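Local coordinates for hypothetical protein PurS (Thermus thermophilus, PDB 2CUW) that is a small alpha+beta protein of the PurS family, with a helix packed on an antiparallel three-stranded sheet, at residues Q5-I10 with G41-I46. Numbering follows the deposited sequence.
Sequences QATLLI and GKVLEI
I10 loses more surface to the opposite strand than any other residue of the pair. Its CG1 stands anti to the carbonyl carbon (chi1 -57°), and the extended chain beyond it carries CD1 to L44 CD1, 3.6 Å away. K42 also reaches I10: bent at chi3, its aliphatic chain brings CE to 4.1 Å from I10 CG2, while NZ goes on to a salt bridge with E73. On the same face I46, the next most covered residue, turns CD1 toward the neighbouring strand, 3.8 Å from L8 CD1 and close to the carbonyl oxygen of A6. A6, I10, L44 and I46 all meet helix 53-67 from this side.

The other face carries T7, L9, V43 and E45 and has a polar end. E45 bends at chi2, which lays its carboxylate beside T7; OG1 of T7 donates to OE1 of E45 over 2.9 Å, on the syn side and 15° out of the carboxylate plane. Q5 NE2 adds a weak, strongly bent bond to that same oxygen, its amide turned 68° from the carboxylate. Further along, L9 CD2 packs on V43 CB.

Six nearly straight backbone bonds tie the strands together, in reciprocal pairs at A6-I46, L8-L44 and I10-K42; A6 N to I46 O measures 2.8 Å. Strand 3-12 also bonds to strand 73-82 on its far side, making it the central strand of a three-stranded antiparallel sheet with a helix packed on one face, a two-layer alpha/beta sandwich.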
loop_
_atom_site.group_PDB
_atom_site.type_symbol
_atom_site.label_atom_id
_atom_site.label_comp_id
_atom_site.label_asym_id
_atom_site.label_seq_id
_atom_site.Cartn_x
_atom_site.Cartn_y
_atom_site.Cartn_z
ATOM N N GLN A 5 4.401 6.787 12.228
ATOM C CA GLN A 5 4.186 5.519 11.558
ATOM C C GLN A 5 3.457 5.839 10.273
ATOM O O GLN A 5 2.388 6.451 10.287
ATOM C CB GLN A 5 3.333 4.566 12.407
ATOM C CG GLN A 5 3.121 3.208 11.749
ATOM C CD GLN A 5 2.237 2.279 12.562
ATOM O OE1 GLN A 5 2.536 1.966 13.707
ATOM N NE2 GLN A 5 1.143 1.833 11.963
ATOM N N ALA A 6 4.053 5.446 9.155
ATOM C CA ALA A 6 3.443 5.670 7.861
ATOM C C ALA A 6 2.893 4.340 7.383
ATOM O O ALA A 6 3.566 3.316 7.483
ATOM C CB ALA A 6 4.475 6.171 6.870
ATOM N N THR A 7 1.666 4.353 6.877
ATOM C CA THR A 7 1.066 3.140 6.347
ATOM C C THR A 7 1.080 3.335 4.849
ATOM O O THR A 7 0.253 4.068 4.302
ATOM C CB THR A 7 -0.387 2.954 6.820
ATOM O OG1 THR A 7 -0.409 2.878 8.248
ATOM C CG2 THR A 7 -0.965 1.673 6.234
ATOM N N LEU A 8 2.050 2.696 4.202
ATOM C CA LEU A 8 2.221 2.779 2.762
ATOM C C LEU A 8 1.681 1.549 2.046
ATOM O O LEU A 8 1.996 0.420 2.419
ATOM C CB LEU A 8 3.705 2.939 2.426
ATOM C CG LEU A 8 4.359 4.289 2.743
ATOM C CD1 LEU A 8 5.858 4.178 2.581
ATOM C CD2 LEU A 8 3.799 5.358 1.815
ATOM N N LEU A 9 0.870 1.783 1.021
ATOM C CA LEU A 9 0.305 0.715 0.208
ATOM C C LEU A 9 0.986 0.752 -1.155
ATOM O O LEU A 9 1.067 1.806 -1.790
ATOM C CB LEU A 9 -1.199 0.921 0.000
ATOM C CG LEU A 9 -2.073 0.977 1.261
ATOM C CD1 LEU A 9 -3.546 1.095 0.847
ATOM C CD2 LEU A 9 -1.832 -0.280 2.112
ATOM N N ILE A 10 1.493 -0.388 -1.598
ATOM C CA ILE A 10 2.119 -0.456 -2.912
ATOM C C ILE A 10 1.236 -1.397 -3.704
ATOM O O ILE A 10 1.229 -2.606 -3.471
ATOM C CB ILE A 10 3.538 -1.009 -2.829
ATOM C CG1 ILE A 10 4.357 -0.144 -1.874
ATOM C CG2 ILE A 10 4.161 -1.049 -4.230
ATOM C CD1 ILE A 10 5.772 -0.629 -1.681
ATOM N N GLY A 41 -1.885 -6.197 -3.074
ATOM C CA GLY A 41 -0.719 -5.347 -3.013
ATOM C C GLY A 41 0.063 -5.609 -1.751
ATOM O O GLY A 41 -0.168 -6.598 -1.048
ATOM N N LYS A 42 1.001 -4.719 -1.463
ATOM C CA LYS A 42 1.815 -4.841 -0.272
ATOM C C LYS A 42 1.559 -3.650 0.628
ATOM O O LYS A 42 1.305 -2.541 0.151
ATOM C CB LYS A 42 3.297 -4.885 -0.643
ATOM C CG LYS A 42 3.711 -6.162 -1.349
ATOM C CD LYS A 42 5.018 -5.979 -2.106
ATOM C CE LYS A 42 4.862 -4.958 -3.229
ATOM N NZ LYS A 42 6.087 -4.826 -4.069
ATOM N N VAL A 43 1.591 -3.886 1.934
ATOM C CA VAL A 43 1.415 -2.793 2.874
ATOM C C VAL A 43 2.667 -2.792 3.718
ATOM O O VAL A 43 3.153 -3.846 4.120
ATOM C CB VAL A 43 0.175 -2.971 3.820
ATOM C CG1 VAL A 43 0.165 -4.348 4.435
ATOM C CG2 VAL A 43 0.249 -1.946 4.946
ATOM N N LEU A 44 3.205 -1.607 3.952
ATOM C CA LEU A 44 4.386 -1.457 4.773
ATOM C C LEU A 44 4.099 -0.463 5.881
ATOM O O LEU A 44 3.708 0.675 5.617
ATOM C CB LEU A 44 5.580 -0.954 3.956
ATOM C CG LEU A 44 6.256 -1.942 3.006
ATOM C CD1 LEU A 44 5.602 -1.865 1.655
ATOM C CD2 LEU A 44 7.727 -1.615 2.902
ATOM N N GLU A 45 4.273 -0.912 7.118
ATOM C CA GLU A 45 4.076 -0.056 8.271
ATOM C C GLU A 45 5.493 0.405 8.580
ATOM O O GLU A 45 6.334 -0.407 8.948
ATOM C CB GLU A 45 3.522 -0.858 9.449
ATOM C CG GLU A 45 2.153 -1.488 9.194
ATOM C CD GLU A 45 1.043 -0.452 9.030
ATOM O OE1 GLU A 45 1.321 0.747 9.224
ATOM O OE2 GLU A 45 -0.103 -0.840 8.712
ATOM N N ILE A 46 5.773 1.690 8.388
ATOM C CA ILE A 46 7.116 2.181 8.665
ATOM C C ILE A 46 7.142 3.188 9.800
ATOM O O ILE A 46 6.440 4.198 9.768
ATOM C CB ILE A 46 7.761 2.861 7.441
ATOM C CG1 ILE A 46 7.728 1.929 6.229
ATOM C CG2 ILE A 46 9.206 3.228 7.772
ATOM C CD1 ILE A 46 6.393 1.894 5.525
#